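Local coordinates for protein PmoD (Methylocystis sp. ATCC 49242, PDB 6CPD) that binds copper(I) through a cupredoxin-like periplasmic domain and probably takes part in copper handling in methane-oxidizing bacteria, at residues 7-11 against 119-123; 42-46 against 90-94; 50-55 against 109-114. Residues are numbered along the deposited sequence.

All three contacts belong to one cupredoxin-like beta sandwich. Interaction 1 brings strand 7-10 of one sheet alongside strand 118-127 of the other and carries the copper ligands Met7 and Met9. Interaction 2 pairs two strands within the first sheet, and interaction 3 brings a connecting loop onto the second. Their side chains meet in the core: Phe123 CZ lies 3.9 Å from Phe43 CZ, and Ile45 CG2 is 3.4 Å from Phe50 CB. Interactions 1 and 3 also share a backbone pairing, with Ala121 N 2.8 Å from Val109 O and Glu119 O 2.8 Å from Leu111 N. The nearest side-chain atoms of Phe43 and Phe50 are each about 13 Å from the copper ion.

Interaction 1: 7-11 against 119-123. With CU1 (copper (I) ion), chain D.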
# COMPACT_ATOMS: atom_id res chain seq x y z
N MET B 7 -2.50 -1.45 -0.76
CA MET B 7 -3.68 -2.29 -0.52
C MET B 7 -5.01 -1.60 -0.72
O MET B 7 -5.10 -0.39 -0.67
CB MET B 7 -3.66 -2.81 0.93
CG MET B 7 -3.83 -1.67 1.96
SD MET B 7 -3.66 -2.13 3.70
CE MET B 7 -1.86 -2.38 3.78
N VAL B 8 -6.05 -2.42 -0.92
CA VAL B 8 -7.43 -1.97 -0.75
C VAL B 8 -7.99 -2.76 0.44
O VAL B 8 -7.57 -3.89 0.67
CB VAL B 8 -8.25 -2.18 -2.04
CG1 VAL B 8 -8.33 -3.64 -2.39
CG2 VAL B 8 -9.61 -1.57 -1.89
N MET B 9 -8.83 -2.14 1.27
CA MET B 9 -9.20 -2.75 2.54
C MET B 9 -10.67 -3.09 2.75
O MET B 9 -11.54 -2.28 2.43
CB MET B 9 -8.75 -1.81 3.67
CG MET B 9 -7.27 -1.44 3.55
SD MET B 9 -6.80 -0.43 4.93
CE MET B 9 -7.56 1.13 4.48
N PHE B 10 -10.93 -4.26 3.34
CA PHE B 10 -12.24 -4.57 3.88
C PHE B 10 -12.09 -4.89 5.35
O PHE B 10 -11.96 -6.06 5.72
CB PHE B 10 -12.88 -5.76 3.17
CG PHE B 10 -13.21 -5.50 1.73
CD1 PHE B 10 -12.25 -5.66 0.75
CD2 PHE B 10 -14.48 -5.07 1.36
CE1 PHE B 10 -12.54 -5.41 -0.59
CE2 PHE B 10 -14.79 -4.82 0.03
CZ PHE B 10 -13.82 -4.99 -0.95
N GLY B 11 -12.13 -3.88 6.21
CA GLY B 11 -11.92 -4.12 7.63
C GLY B 11 -10.48 -4.58 7.83
O GLY B 11 -9.55 -3.89 7.44
N GLU B 119 -20.26 -5.14 -0.21
CA GLU B 119 -19.36 -4.15 0.36
C GLU B 119 -18.47 -3.63 -0.75
O GLU B 119 -17.95 -4.40 -1.55
CB GLU B 119 -18.53 -4.74 1.50
CG GLU B 119 -19.34 -5.48 2.55
CD GLU B 119 -18.52 -5.95 3.74
OE1 GLU B 119 -17.27 -5.96 3.64
OE2 GLU B 119 -19.12 -6.31 4.78
N THR B 120 -18.32 -2.31 -0.83
CA THR B 120 -17.44 -1.74 -1.84
C THR B 120 -16.27 -1.03 -1.17
O THR B 120 -16.45 -0.30 -0.19
CB THR B 120 -18.19 -0.77 -2.78
OG1 THR B 120 -19.16 -1.51 -3.53
CG2 THR B 120 -17.23 -0.11 -3.77
N ALA B 121 -15.07 -1.25 -1.69
CA ALA B 121 -13.90 -0.53 -1.20
C ALA B 121 -13.31 0.24 -2.37
O ALA B 121 -13.44 -0.19 -3.52
CB ALA B 121 -12.89 -1.48 -0.60
N GLN B 122 -12.68 1.37 -2.07
CA GLN B 122 -12.12 2.24 -3.10
C GLN B 122 -10.62 2.30 -2.97
O GLN B 122 -10.11 2.38 -1.85
CB GLN B 122 -12.70 3.67 -2.99
CG GLN B 122 -14.22 3.74 -2.91
CD GLN B 122 -14.76 5.17 -2.75
OE1 GLN B 122 -14.01 6.14 -2.83
NE2 GLN B 122 -16.07 5.28 -2.53
N PHE B 123 -9.91 2.14 -4.08
CA PHE B 123 -8.52 2.56 -4.05
C PHE B 123 -8.35 3.69 -5.05
O PHE B 123 -8.68 3.57 -6.24
CB PHE B 123 -7.56 1.41 -4.29
CG PHE B 123 -7.72 0.70 -5.58
CD1 PHE B 123 -6.92 1.02 -6.67
CD2 PHE B 123 -8.59 -0.39 -5.69
CE1 PHE B 123 -7.03 0.32 -7.87
CE2 PHE B 123 -8.70 -1.11 -6.88
CZ PHE B 123 -7.92 -0.75 -7.97
CU CU1 D . -4.52 -0.40 4.94
O HOH W 1 -9.24 0.63 0.63
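Strands 7-10 and 119-123 run nearly antiparallel, at 155°, but their axes come no closer than 6.4 Å and no direct hydrogen bond joins them. The nearest CA pairs are Val8 with Phe123 at 5.7 Å and Met9 with Ala121 at 6.4 Å. A water bridges the gap, accepting from Met9 N (2.9 Å) and donating to Gln122 O (3.2 Å). Val8, Phe10 and Ala121 fill the rest. Ala121 is the hub: its CB is 3.5 Å from Val8 CG2 and 3.4 Å from Met9 O, and it sits over the face of the Phe10 ring in a CH-pi contact, 3.9 Å from the centroid. The edge of that ring reaches Glu119, with Phe10 CE2 3.6 Å from Glu119 O. Val8 CB rests 4.1 Å from Phe123 CD2. The CA-to-CB bond of Met7 points away from strand 119-123, and Met7 SD and Met9 SD each lie 2.3 Å from CU. Met7 and Met9 of the second subunit complete the ligand set. The edge strand (within its own chain) of one sandwich sheet thus closes against the other sheet and supplies half of a four-methionine Cu(I) site at the dimer interface, thioethers suiting the soft ion.

Interaction 2: 42-46 against 90-94; sequences AFDIE and KGTFS
Phe43 and Phe93 are the heart of this antiparallel pairing, and each gives up more than 80 Å² to the other segment. Strands 42-45 and 92-94 are extended, with axes 4.7 Å apart at closest approach and directions 167° apart. Phe43 and Phe93 form a hydrogen-bonded pair (CA-CA 5.4 Å): Phe43 N donates to Phe93 O at 2.8 Å, and Phe93 N donates to Phe43 O at 3.1 Å. The non-hydrogen-bonded pairs flanking it are Ala42 with Ser94 (CA-CA 4.2 Å) and Asp44 with Thr92 (4.6 Å), whose side chains lie on the face opposite the two phenylalanines. Phe43 takes the m rotamer (chi2 80°) and Phe93 the p rotamer (chi2 -81°). Their ring planes are within 6° of parallel, yet the rings are slid apart and barely overlap, with centroids 4.7 Å apart. Phe43 CB instead lies over the face of the Phe93 ring, 3.8 Å from its centroid, as a CH-pi contact. Gly91, third in buried area, extends the pairing beyond the strand: Ile45 N donates to Gly91 O at 2.8 Å. The phi/psi of Gly91, 86/-4°, would press a CB against the preceding carbonyl, so the turn into the strand calls for glycine. This is regular antiparallel pairing whose two phenylalanines face the other sheet of the sandwich. Strand 13-20 hydrogen-bonds the other edge of strand 37-45, Phe43 packs on Ile15, Ile17 and Leu57, and Phe93 touches Leu55 of strand 55-61 and stacks with Tyr88.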
# COMPACT_ATOMS: atom_id res chain seq x y z
N ALA B 42 -1.95 -6.08 -10.57
CA ALA B 42 -2.05 -7.42 -9.99
C ALA B 42 -2.62 -7.37 -8.58
O ALA B 42 -2.16 -6.58 -7.74
CB ALA B 42 -0.68 -8.09 -9.99
N PHE B 43 -3.60 -8.23 -8.32
CA PHE B 43 -4.33 -8.28 -7.05
C PHE B 43 -4.02 -9.60 -6.34
O PHE B 43 -4.02 -10.66 -6.97
CB PHE B 43 -5.84 -8.14 -7.29
CG PHE B 43 -6.25 -6.82 -7.87
CD1 PHE B 43 -6.11 -6.59 -9.23
CD2 PHE B 43 -6.75 -5.81 -7.07
CE1 PHE B 43 -6.47 -5.36 -9.77
CE2 PHE B 43 -7.10 -4.59 -7.60
CZ PHE B 43 -6.97 -4.37 -8.96
N ASP B 44 -3.75 -9.51 -5.04
CA ASP B 44 -3.44 -10.68 -4.23
C ASP B 44 -4.35 -10.62 -2.99
O ASP B 44 -4.12 -9.82 -2.08
CB ASP B 44 -1.96 -10.68 -3.81
CG ASP B 44 -1.58 -11.89 -2.93
OD1 ASP B 44 -2.46 -12.63 -2.45
OD2 ASP B 44 -0.37 -12.04 -2.66
N ILE B 45 -5.35 -11.48 -2.94
CA ILE B 45 -6.30 -11.47 -1.85
C ILE B 45 -5.72 -12.13 -0.60
O ILE B 45 -5.38 -13.32 -0.64
CB ILE B 45 -7.59 -12.19 -2.27
CG1 ILE B 45 -8.19 -11.50 -3.50
CG2 ILE B 45 -8.55 -12.23 -1.12
CD1 ILE B 45 -9.26 -12.33 -4.20
N GLU B 46 -5.59 -11.39 0.50
CA GLU B 46 -4.91 -11.93 1.68
C GLU B 46 -5.70 -13.00 2.42
O GLU B 46 -5.12 -13.95 2.93
CB GLU B 46 -4.55 -10.81 2.68
CG GLU B 46 -3.40 -9.91 2.22
CD GLU B 46 -2.93 -8.93 3.30
OE1 GLU B 46 -3.63 -8.76 4.32
OE2 GLU B 46 -1.84 -8.35 3.12
N LYS B 90 -7.92 -18.92 -6.97
CA LYS B 90 -6.48 -18.95 -6.69
C LYS B 90 -6.08 -17.78 -5.80
O LYS B 90 -4.97 -17.75 -5.28
CB LYS B 90 -5.66 -18.95 -7.98
CG LYS B 90 -5.90 -20.17 -8.88
CD LYS B 90 -4.96 -20.18 -10.08
CE LYS B 90 -5.18 -21.40 -10.97
NZ LYS B 90 -4.73 -22.66 -10.31
N GLY B 91 -6.99 -16.83 -5.60
CA GLY B 91 -6.72 -15.71 -4.71
C GLY B 91 -5.99 -14.57 -5.39
O GLY B 91 -5.71 -13.54 -4.76
N THR B 92 -5.63 -14.75 -6.65
CA THR B 92 -4.85 -13.75 -7.36
C THR B 92 -5.44 -13.52 -8.75
O THR B 92 -6.07 -14.41 -9.31
CB THR B 92 -3.36 -14.15 -7.52
OG1 THR B 92 -3.26 -15.35 -8.30
CG2 THR B 92 -2.71 -14.37 -6.16
N PHE B 93 -5.26 -12.32 -9.28
CA PHE B 93 -5.62 -12.05 -10.68
C PHE B 93 -4.95 -10.76 -11.13
O PHE B 93 -4.51 -9.96 -10.31
CB PHE B 93 -7.15 -11.98 -10.87
CG PHE B 93 -7.82 -10.82 -10.15
CD1 PHE B 93 -8.12 -10.90 -8.80
CD2 PHE B 93 -8.20 -9.68 -10.84
CE1 PHE B 93 -8.76 -9.86 -8.15
CE2 PHE B 93 -8.83 -8.63 -10.20
CZ PHE B 93 -9.11 -8.72 -8.86
N SER B 94 -4.88 -10.57 -12.45
CA SER B 94 -4.31 -9.35 -13.00
C SER B 94 -5.28 -8.74 -14.00
O SER B 94 -6.08 -9.45 -14.61
CB SER B 94 -2.98 -9.63 -13.71
OG SER B 94 -1.96 -10.02 -12.79

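Interaction 3: 50-55 against 109-114; sequences FRDLPL and VTLTRE
Residues 50-52 close a short 3-10 turn, with Leu53 N hydrogen-bonded to Phe50 O at 3.1 Å, and the chain then extends through Pro54 (phi/psi -57/130°) to Leu55. Leu55 and Leu111 form a non-hydrogen-bonded antiparallel pair, CA-CA 4.7 Å: here the loop after strand 37-45 enters the second sandwich sheet beside strand 103-112. The one direct hydrogen bond across the segments is Thr112 N to Pro54 O, 3.0 Å. CA-H...O contacts join Leu111 CA to Pro54 O and Leu55 CA to Thr110 O, each 3.4 Å. Apolar packing centres on Leu111 (m, chi2 t): its CD1 is 3.3 Å from Phe50 CE2, and its CD2 3.7 Å from Leu55 CB. Leu55 CG meets Val109 CG1 at 3.9 Å. Asp52 OD1 and OE1 of the poorly ordered Glu114 are 4.2 Å apart; these like charges do not attract, and both carboxylates make weak, long ion pairs with Lys87. Apolar packing around Leu111, together with one backbone hydrogen bond, therefore holds the loop to the sheet, leaving Thr112 O buried without a partner.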
# COMPACT_ATOMS: atom_id res chain seq x y z
N PHE B 50 -12.02 -15.27 1.14
CA PHE B 50 -12.49 -14.38 0.07
C PHE B 50 -12.42 -15.06 -1.29
O PHE B 50 -12.96 -14.54 -2.27
CB PHE B 50 -11.69 -13.08 0.03
CG PHE B 50 -12.10 -12.06 1.06
CD1 PHE B 50 -12.73 -12.45 2.23
CD2 PHE B 50 -11.88 -10.71 0.84
CE1 PHE B 50 -13.12 -11.51 3.17
CE2 PHE B 50 -12.26 -9.77 1.77
CZ PHE B 50 -12.90 -10.17 2.94
N ARG B 51 -11.74 -16.20 -1.37
CA ARG B 51 -11.61 -16.87 -2.66
C ARG B 51 -12.93 -17.47 -3.13
O ARG B 51 -13.08 -17.83 -4.30
CB ARG B 51 -10.54 -17.97 -2.60
CG ARG B 51 -9.12 -17.46 -2.44
CD ARG B 51 -8.15 -18.64 -2.34
NE ARG B 51 -6.80 -18.23 -1.96
CZ ARG B 51 -5.85 -19.07 -1.57
NH1 ARG B 51 -6.09 -20.37 -1.52
NH2 ARG B 51 -4.65 -18.61 -1.24
N ASP B 52 -13.88 -17.59 -2.22
CA ASP B 52 -15.17 -18.18 -2.55
C ASP B 52 -16.21 -17.06 -2.69
O ASP B 52 -17.41 -17.33 -2.80
CB ASP B 52 -15.58 -19.20 -1.48
CG ASP B 52 -16.52 -20.27 -2.00
OD1 ASP B 52 -17.35 -19.99 -2.88
OD2 ASP B 52 -16.42 -21.42 -1.51
N LEU B 53 -15.75 -15.81 -2.65
CA LEU B 53 -16.65 -14.65 -2.71
C LEU B 53 -16.58 -13.93 -4.05
O LEU B 53 -15.48 -13.62 -4.53
CB LEU B 53 -16.32 -13.64 -1.61
CG LEU B 53 -16.55 -14.06 -0.16
CD1 LEU B 53 -16.32 -12.84 0.74
CD2 LEU B 53 -17.96 -14.59 0.01
N PRO B 54 -17.75 -13.65 -4.64
CA PRO B 54 -17.80 -12.87 -5.87
C PRO B 54 -17.13 -11.52 -5.68
O PRO B 54 -17.39 -10.82 -4.70
CB PRO B 54 -19.31 -12.72 -6.13
CG PRO B 54 -19.94 -13.90 -5.44
CD PRO B 54 -19.08 -14.10 -4.21
N LEU B 55 -16.23 -11.19 -6.60
CA LEU B 55 -15.50 -9.94 -6.54
C LEU B 55 -15.59 -9.22 -7.88
O LEU B 55 -15.26 -9.76 -8.94
CB LEU B 55 -14.05 -10.22 -6.14
CG LEU B 55 -13.03 -9.11 -5.92
CD1 LEU B 55 -11.90 -9.65 -5.06
CD2 LEU B 55 -12.48 -8.59 -7.24
N VAL B 109 -13.78 -1.90 -5.79
CA VAL B 109 -13.82 -3.35 -5.60
C VAL B 109 -15.08 -3.69 -4.82
O VAL B 109 -15.27 -3.23 -3.70
CB VAL B 109 -12.59 -3.89 -4.85
CG1 VAL B 109 -12.70 -5.41 -4.69
CG2 VAL B 109 -11.30 -3.50 -5.56
N THR B 110 -15.95 -4.48 -5.42
CA THR B 110 -17.19 -4.82 -4.77
C THR B 110 -17.21 -6.30 -4.44
O THR B 110 -17.05 -7.14 -5.33
CB THR B 110 -18.40 -4.47 -5.66
OG1 THR B 110 -18.29 -3.10 -6.07
CG2 THR B 110 -19.71 -4.68 -4.89
N LEU B 111 -17.39 -6.62 -3.16
CA LEU B 111 -17.51 -8.00 -2.73
C LEU B 111 -18.95 -8.33 -2.42
O LEU B 111 -19.67 -7.54 -1.83
CB LEU B 111 -16.68 -8.28 -1.48
CG LEU B 111 -15.17 -8.39 -1.54
CD1 LEU B 111 -14.76 -8.84 -0.17
CD2 LEU B 111 -14.74 -9.40 -2.59
N THR B 112 -19.35 -9.54 -2.76
CA THR B 112 -20.66 -9.98 -2.37
C THR B 112 -20.48 -10.98 -1.24
O THR B 112 -19.94 -12.07 -1.45
CB THR B 112 -21.43 -10.62 -3.54
OG1 THR B 112 -21.42 -9.74 -4.67
CG2 THR B 112 -22.85 -10.92 -3.12
N ARG B 113 -20.92 -10.60 -0.04
CA ARG B 113 -20.91 -11.52 1.07
C ARG B 113 -21.94 -12.55 0.65
O ARG B 113 -22.82 -12.24 -0.15
CB ARG B 113 -21.30 -10.85 2.39
CG ARG B 113 -20.32 -9.81 2.90
CD ARG B 113 -19.13 -10.45 3.57
NE ARG B 113 -18.11 -9.45 3.86
CZ ARG B 113 -17.00 -9.69 4.55
NH1 ARG B 113 -16.78 -10.92 5.01
NH2 ARG B 113 -16.12 -8.73 4.76
N GLU B 114 -21.91 -13.75 1.19
CA GLU B 114 -22.90 -14.70 0.72
C GLU B 114 -24.08 -14.72 1.67
O GLU B 114 -24.95 -15.59 1.62
CB GLU B 114 -22.28 -16.06 0.44
CG GLU B 114 -21.34 -15.90 -0.79
CD GLU B 114 -20.77 -17.19 -1.37
OE1 GLU B 114 -20.30 -18.06 -0.60
OE2 GLU B 114 -20.78 -17.31 -2.62
O HOH W 2 -19.11 -9.01 -6.30